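Local coordinates for protein Lys-gingipain catalytic subunit (PDB 6I9A) that cleaves proteins after lysine residues as a secreted cysteine endopeptidase of the gingipain family, acting on substrates such as haemoglobin, collagen and immunoglobulins, at residues T12-L17 / G397-I402; T54-I59 / L103-V108; I172-Q177 / W291-N296; C249-F254 / P259-V264. All coordinates share one frame; numbering follows the deposited sequence. Where two conformers were deposited one is given.

Contact 1: residues T12-L17 / G397-I402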
# COMPACT_ATOMS: atom_id res chain seq x y z
N THR A 12 -2.11 -9.43 -13.15
CA THR A 12 -2.76 -10.67 -12.73
C THR A 12 -2.25 -11.82 -13.60
O THR A 12 -1.87 -11.59 -14.76
CB THR A 12 -4.30 -10.58 -12.86
OG1 THR A 12 -4.65 -10.31 -14.21
CG2 THR A 12 -4.90 -9.50 -11.96
N PRO A 13 -2.32 -13.05 -13.10
CA PRO A 13 -2.56 -13.40 -11.68
C PRO A 13 -1.58 -12.71 -10.76
O PRO A 13 -0.41 -12.49 -11.10
CB PRO A 13 -2.37 -14.93 -11.64
CG PRO A 13 -2.46 -15.40 -13.08
CD PRO A 13 -1.88 -14.23 -13.88
N VAL A 14 -2.08 -12.27 -9.62
CA VAL A 14 -1.21 -11.60 -8.66
C VAL A 14 -0.18 -12.59 -8.10
O VAL A 14 -0.57 -13.67 -7.66
CB VAL A 14 -2.00 -10.94 -7.52
CG1 VAL A 14 -1.04 -10.18 -6.59
CG2 VAL A 14 -3.07 -10.01 -8.09
N ARG A 15 1.10 -12.23 -8.13
CA ARG A 15 2.18 -13.04 -7.55
C ARG A 15 2.90 -12.25 -6.50
O ARG A 15 3.22 -11.07 -6.72
CB ARG A 15 3.14 -13.48 -8.65
CG ARG A 15 2.38 -14.27 -9.75
CD ARG A 15 3.30 -14.69 -10.90
NE ARG A 15 2.54 -15.14 -12.08
CZ ARG A 15 1.95 -16.31 -12.20
NH1 ARG A 15 2.06 -17.21 -11.23
NH2 ARG A 15 1.25 -16.60 -13.28
N MET A 16 3.19 -12.88 -5.36
CA MET A 16 3.87 -12.18 -4.27
C MET A 16 4.98 -13.07 -3.70
O MET A 16 4.72 -14.23 -3.33
CB MET A 16 2.87 -11.81 -3.16
CG MET A 16 3.50 -11.27 -1.89
SD MET A 16 2.19 -10.99 -0.62
CE MET A 16 1.64 -9.33 -1.24
N LEU A 17 6.19 -12.51 -3.64
CA LEU A 17 7.33 -13.13 -3.00
C LEU A 17 7.35 -12.59 -1.57
O LEU A 17 7.32 -11.36 -1.37
CB LEU A 17 8.61 -12.75 -3.76
CG LEU A 17 9.91 -13.19 -3.12
CD1 LEU A 17 9.99 -14.73 -3.02
CD2 LEU A 17 11.10 -12.76 -3.95
N GLY A 397 -13.84 -6.48 -14.52
CA GLY A 397 -12.64 -6.11 -13.80
C GLY A 397 -12.47 -6.82 -12.48
O GLY A 397 -11.40 -6.74 -11.88
N SER A 398 -13.53 -7.49 -11.98
CA SER A 398 -13.39 -8.21 -10.72
C SER A 398 -12.44 -9.37 -10.85
O SER A 398 -12.33 -10.01 -11.92
CB SER A 398 -14.74 -8.77 -10.28
OG SER A 398 -15.68 -7.72 -10.03
N TYR A 399 -11.74 -9.68 -9.76
CA TYR A 399 -10.76 -10.78 -9.69
C TYR A 399 -11.37 -11.89 -8.86
O TYR A 399 -11.75 -11.68 -7.70
CB TYR A 399 -9.48 -10.22 -9.10
CG TYR A 399 -8.30 -11.16 -9.08
CD1 TYR A 399 -7.85 -11.79 -10.25
CD2 TYR A 399 -7.53 -11.31 -7.93
CE1 TYR A 399 -6.68 -12.55 -10.26
CE2 TYR A 399 -6.37 -12.08 -7.92
CZ TYR A 399 -5.94 -12.68 -9.09
OH TYR A 399 -4.77 -13.39 -9.08
N VAL A 400 -11.44 -13.08 -9.49
CA VAL A 400 -12.07 -14.25 -8.87
C VAL A 400 -11.02 -15.28 -8.52
O VAL A 400 -10.19 -15.61 -9.37
CB VAL A 400 -13.12 -14.83 -9.84
CG1 VAL A 400 -13.85 -16.01 -9.20
CG2 VAL A 400 -14.12 -13.76 -10.31
N ALA A 401 -11.10 -15.85 -7.32
CA ALA A 401 -10.12 -16.83 -6.86
C ALA A 401 -10.85 -17.99 -6.26
O ALA A 401 -11.73 -17.82 -5.41
CB ALA A 401 -9.18 -16.23 -5.82
N ILE A 402 -10.43 -19.22 -6.62
CA ILE A 402 -10.94 -20.46 -6.05
C ILE A 402 -9.82 -21.09 -5.23
O ILE A 402 -8.72 -21.26 -5.74
CB ILE A 402 -11.46 -21.41 -7.13
CG1 ILE A 402 -12.63 -20.77 -7.91
CG2 ILE A 402 -11.88 -22.76 -6.49
CD1 ILE A 402 -13.11 -21.63 -9.09
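Tyr399 alone of residues 397-402 reaches across to 12-17, where it meets Thr12, Pro13 and Val14. The chain approaches it through Gly397, whose positive phi suits glycine, and through Ser398, whose OG is held by Ser395 O and Asn375 ND2. At Tyr399 the strand begins. Its ring leaves the backbone with CG opposite the N (chi1 -174°), which carries the phenol out of the immunoglobulin-like domain toward the catalytic domain. On the CE1 side of the ring Thr12 slides past with its methyl, CG2 lying 3.9 Å from Tyr399 CE1. On the CE2 side Val14 CG2 approaches Tyr399 CE2 at 3.9 Å. Between them Pro13, entered through a cis peptide, brings its CA to 3.4 Å from Tyr399 OH. Beyond, Val400 and Ile402 pack within their own domain, on strand 419-424. The phenol oxygen accepts from Val14 N at 3.0 Å, with an N-H...O angle of 158°, and gives its own hydrogen to Gly39 O. Tyrosine suits this place because an apolar ring fits among small aliphatic groups while a single hydroxyl both accepts and donates, satisfying two backbone groups of the catalytic domain at the interface.

Contact 2: residues T54-I59 / L103-V108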
# COMPACT_ATOMS: atom_id res chain seq x y z
N THR A 54 20.96 -14.95 5.99
CA THR A 54 20.59 -14.02 7.05
C THR A 54 21.18 -12.62 6.86
O THR A 54 20.97 -11.75 7.71
CB THR A 54 21.07 -14.60 8.43
OG1 THR A 54 22.48 -14.86 8.33
CG2 THR A 54 20.33 -15.85 8.80
N THR A 55 21.89 -12.36 5.75
CA THR A 55 22.54 -11.06 5.58
C THR A 55 21.88 -10.24 4.49
O THR A 55 21.18 -10.78 3.64
CB THR A 55 24.03 -11.25 5.20
OG1 THR A 55 24.11 -11.91 3.95
CG2 THR A 55 24.83 -12.00 6.27
N ASN A 56 22.14 -8.94 4.48
CA ASN A 56 21.61 -8.11 3.41
C ASN A 56 22.03 -8.70 2.04
O ASN A 56 21.18 -8.79 1.12
CB ASN A 56 22.15 -6.70 3.53
CG ASN A 56 21.61 -5.83 2.42
OD1 ASN A 56 20.40 -5.63 2.31
ND2 ASN A 56 22.48 -5.25 1.63
N ALA A 57 23.33 -9.07 1.90
CA ALA A 57 23.79 -9.58 0.62
C ALA A 57 23.08 -10.87 0.20
O ALA A 57 22.71 -11.00 -0.97
CB ALA A 57 25.29 -9.81 0.66
N SER A 58 22.90 -11.83 1.14
CA SER A 58 22.30 -13.10 0.76
C SER A 58 20.80 -12.89 0.46
O SER A 58 20.29 -13.47 -0.49
CB SER A 58 22.52 -14.13 1.87
OG SER A 58 21.74 -13.89 3.04
N ILE A 59 20.12 -12.10 1.29
CA ILE A 59 18.69 -11.89 1.09
C ILE A 59 18.45 -11.18 -0.24
O ILE A 59 17.55 -11.56 -1.00
CB ILE A 59 18.10 -11.10 2.30
CG1 ILE A 59 18.13 -11.98 3.57
CG2 ILE A 59 16.67 -10.58 1.96
CD1 ILE A 59 17.96 -11.18 4.83
N LEU A 103 15.04 -0.14 -1.08
CA LEU A 103 14.97 -0.07 -2.55
C LEU A 103 15.76 -1.16 -3.23
O LEU A 103 15.29 -1.68 -4.27
CB LEU A 103 15.52 1.30 -3.02
CG LEU A 103 15.52 1.49 -4.55
CD1 LEU A 103 14.13 1.43 -5.16
CD2 LEU A 103 16.20 2.79 -4.93
N TYR A 104 16.95 -1.48 -2.71
CA TYR A 104 17.83 -2.38 -3.47
C TYR A 104 17.43 -3.85 -3.35
O TYR A 104 17.92 -4.66 -4.14
CB TYR A 104 19.28 -2.10 -3.09
CG TYR A 104 19.61 -0.70 -3.57
CD1 TYR A 104 19.78 0.34 -2.65
CD2 TYR A 104 19.62 -0.39 -4.92
CE1 TYR A 104 19.99 1.66 -3.08
CE2 TYR A 104 19.82 0.91 -5.36
CZ TYR A 104 20.01 1.93 -4.44
OH TYR A 104 20.14 3.23 -4.87
N TYR A 105 16.48 -4.18 -2.49
CA TYR A 105 15.87 -5.52 -2.59
C TYR A 105 14.98 -5.60 -3.83
O TYR A 105 14.91 -6.65 -4.48
CB TYR A 105 15.01 -5.82 -1.36
CG TYR A 105 15.81 -5.95 -0.07
CD1 TYR A 105 16.90 -6.82 0.01
CD2 TYR A 105 15.48 -5.20 1.05
CE1 TYR A 105 17.65 -6.93 1.19
CE2 TYR A 105 16.22 -5.29 2.24
CZ TYR A 105 17.30 -6.16 2.30
OH TYR A 105 18.05 -6.25 3.45
N SER A 106 14.30 -4.49 -4.16
CA SER A 106 13.30 -4.37 -5.25
C SER A 106 13.91 -4.00 -6.59
O SER A 106 13.32 -4.32 -7.63
CB SER A 106 12.22 -3.34 -4.88
OG SER A 106 12.60 -1.98 -4.96
N ALA A 107 15.04 -3.32 -6.60
CA ALA A 107 15.67 -2.79 -7.80
C ALA A 107 16.62 -3.84 -8.28
O ALA A 107 17.72 -3.98 -7.74
CB ALA A 107 16.36 -1.46 -7.48
N VAL A 108 16.19 -4.60 -9.28
CA VAL A 108 16.95 -5.80 -9.70
C VAL A 108 17.90 -5.50 -10.86
O VAL A 108 19.08 -5.90 -10.81
CB VAL A 108 16.00 -6.95 -10.04
CG1 VAL A 108 16.77 -8.20 -10.45
CG2 VAL A 108 15.06 -7.26 -8.89
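Asn56 holds CG opposite its backbone N, and Tyr105 carries its own CG beside the N and opposite the carbonyl carbon (chi1 -66°), which together bring amide and phenol within touch. The first belongs to the opening turn of helix 56-72, which starts with a capping box: Thr55 OG1 accepts from Ser58 N at 3.1 Å, and Ser58 OG accepts from Thr55 N. Threonine and serine suit these posts because each hydroxyl can receive an N-H left without a partner in the first turn. Ser58 OG is also bonded to Val52 O. Tyr105 stands on the short, weakly bonded helix 103-106. From there its ring enters between helix 56-72 and the parallel sheet, touching Ile63 on the helix and Leu80 and Leu82 on strand 79-83. Ile59 adds to this apolar wall, its branch methyl CG2 lying 3.9 Å from Tyr105 CE1. At the far end of the ring the hydroxyl gives a weak bond to Asn56 OD1 at 2.7 Å, with the amide plane turned 65° from the ring. Gly91 N is the stronger partner of that hydroxyl, while Asn56 ND2 goes to Glu92 OE1, so both polar ends are shared with the start of strand 92-93. The weak bond makes nearly a right angle with the C-O bond of the phenol: CZ-OH...OD1 is about 96°, and Asn56 OD1 lies only 3.1 Å from Tyr105 CZ.

Contact 3: residues I172-Q177 / W291-N296. With NA (sodium ion), chain F.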
# COMPACT_ATOMS: atom_id res chain seq x y z
N ILE A 172 -3.06 20.42 -0.18
CA ILE A 172 -4.30 19.87 0.40
C ILE A 172 -5.52 20.41 -0.35
O ILE A 172 -6.48 19.66 -0.59
CB ILE A 172 -4.33 20.23 1.91
CG1 ILE A 172 -3.16 19.59 2.68
CG2 ILE A 172 -5.70 19.87 2.54
CD1 ILE A 172 -3.00 18.12 2.54
N LYS A 173 -5.48 21.68 -0.78
CA LYS A 173 -6.60 22.24 -1.55
C LYS A 173 -6.79 21.51 -2.86
O LYS A 173 -7.93 21.34 -3.31
CB LYS A 173 -6.43 23.74 -1.76
CG LYS A 173 -6.58 24.55 -0.46
CD LYS A 173 -6.28 26.04 -0.70
CE LYS A 173 -6.65 26.86 0.53
NZ LYS A 173 -6.39 28.30 0.29
N TYR A 174 -5.72 21.10 -3.54
CA TYR A 174 -5.84 20.34 -4.79
C TYR A 174 -6.53 19.00 -4.51
O TYR A 174 -7.48 18.63 -5.18
CB TYR A 174 -4.41 20.10 -5.36
CG TYR A 174 -4.40 19.31 -6.65
CD1 TYR A 174 -4.35 19.95 -7.89
CD2 TYR A 174 -4.42 17.92 -6.63
CE1 TYR A 174 -4.28 19.23 -9.08
CE2 TYR A 174 -4.37 17.18 -7.82
CZ TYR A 174 -4.31 17.84 -9.03
OH TYR A 174 -4.24 17.17 -10.22
N GLY A 175 -6.07 18.30 -3.47
CA GLY A 175 -6.73 17.04 -3.07
C GLY A 175 -8.23 17.20 -2.82
O GLY A 175 -9.04 16.37 -3.28
N MET A 176 -8.59 18.22 -2.08
CA MET A 176 -10.00 18.48 -1.79
C MET A 176 -10.81 18.92 -3.00
O MET A 176 -11.96 18.51 -3.15
CB MET A 176 -10.14 19.53 -0.66
CG MET A 176 -9.56 19.06 0.65
SD MET A 176 -9.89 20.15 2.02
CE MET A 176 -9.10 21.57 1.51
N GLN A 177 -10.23 19.74 -3.87
CA GLN A 177 -10.96 20.21 -5.03
C GLN A 177 -11.35 19.04 -5.88
O GLN A 177 -12.47 18.98 -6.37
CB GLN A 177 -10.09 21.19 -5.84
CG GLN A 177 -10.76 21.55 -7.15
CD GLN A 177 -10.10 22.66 -7.88
OE1 GLN A 177 -9.16 23.29 -7.39
NE2 GLN A 177 -10.65 22.96 -9.05
N TRP A 291 5.00 15.19 -5.73
CA TRP A 291 4.58 13.84 -5.31
C TRP A 291 3.08 13.76 -5.16
O TRP A 291 2.43 12.87 -5.70
CB TRP A 291 5.31 13.51 -4.01
CG TRP A 291 5.37 12.08 -3.59
CD1 TRP A 291 6.45 11.26 -3.73
CD2 TRP A 291 4.40 11.34 -2.82
NE1 TRP A 291 6.22 10.06 -3.12
CE2 TRP A 291 4.98 10.09 -2.52
CE3 TRP A 291 3.12 11.62 -2.33
CZ2 TRP A 291 4.34 9.13 -1.73
CZ3 TRP A 291 2.45 10.64 -1.60
CH2 TRP A 291 3.07 9.42 -1.28
N SER A 292 2.50 14.74 -4.45
CA SER A 292 1.05 14.71 -4.21
C SER A 292 0.22 15.22 -5.35
O SER A 292 -0.84 14.63 -5.64
CB SER A 292 0.66 15.50 -2.96
OG SER A 292 1.20 14.90 -1.79
N VAL A 293 0.61 16.35 -6.00
CA VAL A 293 -0.23 17.04 -6.97
C VAL A 293 0.07 16.69 -8.42
O VAL A 293 -0.83 16.76 -9.28
CB VAL A 293 -0.00 18.55 -6.74
CG1 VAL A 293 -0.51 19.41 -7.88
CG2 VAL A 293 -0.63 18.99 -5.42
N GLY A 294 1.34 16.40 -8.71
CA GLY A 294 1.84 16.21 -10.07
C GLY A 294 2.93 17.23 -10.35
O GLY A 294 3.08 18.25 -9.66
N ALA A 295 3.73 16.91 -11.37
CA ALA A 295 4.73 17.88 -11.84
C ALA A 295 4.04 19.09 -12.49
O ALA A 295 2.84 19.08 -12.80
CB ALA A 295 5.66 17.22 -12.84
N ASN A 296 4.85 20.14 -12.71
CA ASN A 296 4.36 21.45 -13.25
C ASN A 296 3.54 22.22 -12.21
O ASN A 296 2.96 23.24 -12.54
CB ASN A 296 3.61 21.38 -14.59
CG ASN A 296 4.54 21.49 -15.76
OD1 ASN A 296 5.60 22.18 -15.67
ND2 ASN A 296 4.21 20.80 -16.86
NA NA F . -2.04 16.60 -11.28
O HOH W 1 -3.13 16.26 -13.44
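Tyr174 and Val293 meet through a shared sodium ion and through apolar packing. The ion is gripped by Tyr174 OH at 2.5 Å and by the carbonyl oxygen Val293 O at 2.3 Å. Water 1 is a further ligand, and Thr308, Ser309 and Asp314 supply the rest of the six oxygens. Tyr174 OH and Val293 O stand 3.6 Å apart with no hydrogen bond between them; the metal is what ties them. Tyrosine suits the site because its long flat side chain, with CG opposite the backbone N (chi1 179°), carries an oxygen ligand across to Val293 and keeps its ring available for packing. The packing is a CH-pi contact: Val293 CG1 lies 3.9 Å from the centroid of the Tyr174 ring, 13° off the normal and so over the face. Val293 CG2 rests 3.9 Å from Tyr174 CB. Val293 was modelled in two conformers; the methyl contacts are described for one and are less certain for that reason. Gly294 then breaks the helix with a positive phi (120°), close beside the ion, a place fit for a residue without a side chain. This sodium site of the catalytic domain joins the end of helix 285-293 to helix 163-178, with the Val293 side chain about 11 Å from the bound inhibitor; Tyr313 of helix 312-317 also touches Tyr174, Ala295 packs on helix 325-342, and Trp291 lies against strand 242-247.

Contact 4: residues C249-F254 / P259-V264. With CA (calcium ion), chain H; H8E (benzyl-N-[(2S)-1-[[(3S)-7-amino-1-(benzylamino)-1,2-dioxoheptan-3-yl]amino]-5-(2-methyl-2-phenylhydrazinyl)-1,5-dioxopentan-2-yl]carbamate), chain I.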
# COMPACT_ATOMS: atom_id res chain seq x y z
N CYS A 249 9.84 14.75 6.77
CA CYS A 249 11.08 14.05 7.07
C CYS A 249 10.89 12.85 7.97
O CYS A 249 10.04 12.88 8.87
CB CYS A 249 12.05 15.02 7.78
SG CYS A 249 12.56 16.44 6.75
N ILE A 250 11.71 11.83 7.72
CA ILE A 250 12.25 10.76 8.58
C ILE A 250 11.25 9.95 9.43
O ILE A 250 11.74 9.07 10.16
CB ILE A 250 13.42 11.30 9.46
CG1 ILE A 250 12.97 12.38 10.46
CG2 ILE A 250 14.55 11.81 8.55
CD1 ILE A 250 14.14 12.90 11.36
N THR A 251 9.93 10.10 9.26
CA THR A 251 9.01 9.28 10.05
C THR A 251 9.05 7.80 9.71
O THR A 251 8.53 7.01 10.52
CB THR A 251 7.59 9.77 9.87
OG1 THR A 251 7.15 9.60 8.52
CG2 THR A 251 7.36 11.20 10.36
N ALA A 252 9.63 7.42 8.56
CA ALA A 252 9.75 6.01 8.18
C ALA A 252 11.19 5.59 8.27
O ALA A 252 11.60 4.65 7.59
CB ALA A 252 9.16 5.79 6.79
N GLN A 253 11.99 6.20 9.15
CA GLN A 253 13.43 5.80 9.31
C GLN A 253 13.45 4.58 10.23
O GLN A 253 13.67 4.65 11.45
CB GLN A 253 14.22 6.96 9.88
CG GLN A 253 15.73 6.74 9.65
CD GLN A 253 16.53 7.92 10.10
OE1 GLN A 253 17.26 7.87 11.13
NE2 GLN A 253 16.45 8.99 9.34
N PHE A 254 13.25 3.41 9.61
CA PHE A 254 12.91 2.21 10.36
C PHE A 254 14.09 1.46 10.93
O PHE A 254 13.88 0.41 11.57
CB PHE A 254 12.00 1.28 9.50
CG PHE A 254 12.61 0.88 8.19
CD1 PHE A 254 12.31 1.57 7.01
CD2 PHE A 254 13.47 -0.20 8.11
CE1 PHE A 254 12.90 1.20 5.80
CE2 PHE A 254 14.08 -0.56 6.91
CZ PHE A 254 13.77 0.12 5.74
N PRO A 259 11.53 2.45 17.72
CA PRO A 259 10.61 2.24 16.59
C PRO A 259 10.19 3.61 16.03
O PRO A 259 9.86 4.57 16.76
CB PRO A 259 9.41 1.51 17.23
CG PRO A 259 10.08 0.74 18.38
CD PRO A 259 11.03 1.76 18.93
N CYS A 260 10.25 3.74 14.70
CA CYS A 260 9.90 5.01 14.12
C CYS A 260 8.38 5.20 14.10
O CYS A 260 7.62 4.25 14.31
CB CYS A 260 10.52 5.17 12.74
SG CYS A 260 9.81 4.06 11.47
N PHE A 261 7.92 6.41 13.78
CA PHE A 261 6.51 6.72 13.71
C PHE A 261 5.76 5.73 12.81
O PHE A 261 4.67 5.25 13.18
CB PHE A 261 6.38 8.17 13.18
CG PHE A 261 4.98 8.67 13.08
CD1 PHE A 261 4.22 8.45 11.93
CD2 PHE A 261 4.42 9.43 14.11
CE1 PHE A 261 2.93 8.96 11.81
CE2 PHE A 261 3.13 9.95 13.99
CZ PHE A 261 2.40 9.74 12.83
N GLY A 262 6.31 5.43 11.61
CA GLY A 262 5.60 4.52 10.70
C GLY A 262 5.50 3.10 11.25
O GLY A 262 4.52 2.39 10.96
N GLU A 263 6.51 2.67 12.03
CA GLU A 263 6.45 1.36 12.66
C GLU A 263 5.40 1.38 13.76
O GLU A 263 4.60 0.46 13.90
CB GLU A 263 7.83 0.97 13.22
CG GLU A 263 8.78 0.54 12.10
CD GLU A 263 10.19 0.29 12.60
OE1 GLU A 263 10.77 1.15 13.30
OE2 GLU A 263 10.76 -0.75 12.19
N VAL A 264 5.41 2.43 14.61
CA VAL A 264 4.43 2.44 15.72
C VAL A 264 3.01 2.50 15.18
O VAL A 264 2.13 1.80 15.70
CB VAL A 264 4.74 3.62 16.67
CG1 VAL A 264 3.66 3.76 17.75
CG2 VAL A 264 6.09 3.41 17.34
CA CA H . 12.84 -0.46 13.49
CAQ H8E I . 12.05 17.88 13.04
CAK H8E I . 11.36 18.10 14.25
CAH H8E I . 10.65 19.29 14.43
CAL H8E I . 10.62 20.27 13.44
CAR H8E I . 11.33 20.03 12.28
CBO H8E I . 12.01 18.85 12.03
CBA H8E I . 12.73 18.72 10.82
NBE H8E I . 11.91 18.20 9.71
CBL H8E I . 12.11 18.57 8.41
OAE H8E I . 12.92 19.45 8.10
CBN H8E I . 11.27 17.83 7.37
OAG H8E I . 10.23 17.28 7.86
CBS H8E I . 11.03 18.71 6.10
CBB H8E I . 9.83 18.25 5.26
CAY H8E I . 9.54 19.18 4.08
CAX H8E I . 8.52 18.63 3.08
CAW H8E I . 7.10 18.64 3.63
NAB H8E I . 6.16 18.13 2.59
NBG H8E I . 12.22 18.81 5.24
C H8E I . 12.86 19.93 4.91
O H8E I . 12.58 21.05 5.30
CA H8E I . 14.13 19.67 4.11
N H8E I . 14.53 20.83 3.31
CBK H8E I . 13.82 21.27 2.25
OAD H8E I . 12.71 20.76 2.00
OBI H8E I . 14.36 22.21 1.57
CBD H8E I . 13.61 22.81 0.45
CBP H8E I . 14.27 24.02 -0.04
CAS H8E I . 15.09 24.01 -1.16
CAM H8E I . 15.73 25.18 -1.67
CAI H8E I . 15.54 26.35 -0.92
CAN H8E I . 14.78 26.34 0.24
CAT H8E I . 14.14 25.20 0.69
CB H8E I . 15.27 19.31 5.07
CG H8E I . 15.58 20.42 6.11
CD H8E I . 16.42 19.89 7.23
OE1 H8E I . 17.64 19.80 7.12
NE2 H8E I . 15.69 19.48 8.28
NBT H8E I . 16.25 18.80 9.38
CAA H8E I . 15.69 17.43 9.54
CBQ H8E I . 16.56 19.63 10.49
CAU H8E I . 16.59 19.14 11.81
CAO H8E I . 16.95 19.96 12.86
CAJ H8E I . 17.27 21.29 12.63
CAP H8E I . 17.21 21.81 11.35
CAV H8E I . 16.87 20.98 10.28
O HOH W 2 15.12 -1.18 13.92
O HOH W 3 13.57 1.76 14.21
O HOH W 4 12.49 -0.43 15.83
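Thr251 O accepts from Gly262 N at 2.9 Å, joining a type I turn, Ile250 to Gln253, to the first turn of helix 261-267. The two backbones run close, the CA atoms of Ala252 and Gly262 being 5.1 Å apart; glycine suits this position because a CB there would point at Thr251 O and the Ala252 backbone. An inverse gamma turn centred on Gln253 leads the chain to Phe254. Cys260 opens the helix in a capping box with Glu263. Its SG lies between the backbone N and the carbonyl carbon (chi1 69°), where it receives a weak bond from Glu263 N, and its own N gives one to Glu263 OE1 at 3.0 Å, on the lone pair facing away from the other oxygen. This loop follows strand 242-247 and starts with the nucleophile Cys249, the position expected in a clan CD peptidase. Its SG is covalently joined to inhibitor carbon CBN at 2.0 Å, and its N gives a hydrogen bond to inhibitor OAG, as in an oxyanion hole. Cys260 CB packs 3.4 Å from Gln253 O, and Thr251 CB meets Phe261 CB at 3.9 Å, while Thr251 OG1 bonds to Tyr276 OH. Glutamate suits its place because one carboxylate can take Cys260 N and grip a calcium ion with both oxygens. Ser122 OG bonds to Glu263 OE2. Phe254 O binds the same ion at 2.4 Å, with Phe254 CB 3.6 Å from Glu263 OE2; Asp85 and three waters are further ligands.

Contact 1 encloses the others along the chain and joins the start of strand 14-20, an inner strand of the four-stranded parallel sheet, to the C-terminal immunoglobulin-like domain. Contact 2 lies in the same N-terminal part of the catalytic domain and closes before contacts 3 and 4 open. Contacts 3 and 4 belong to the part built round the six-stranded mixed sheet, where contact 4 is nested inside the loop that contact 3 closes; their centres are 24 Å apart. Contact 2 and contact 4 are nearer, 20 Å between centres, and none of the four touch. Contacts 1 and 4 lie on opposite sides of the chain's centre, their centres about 31 Å apart, so the nucleophile sits far from the domain interface.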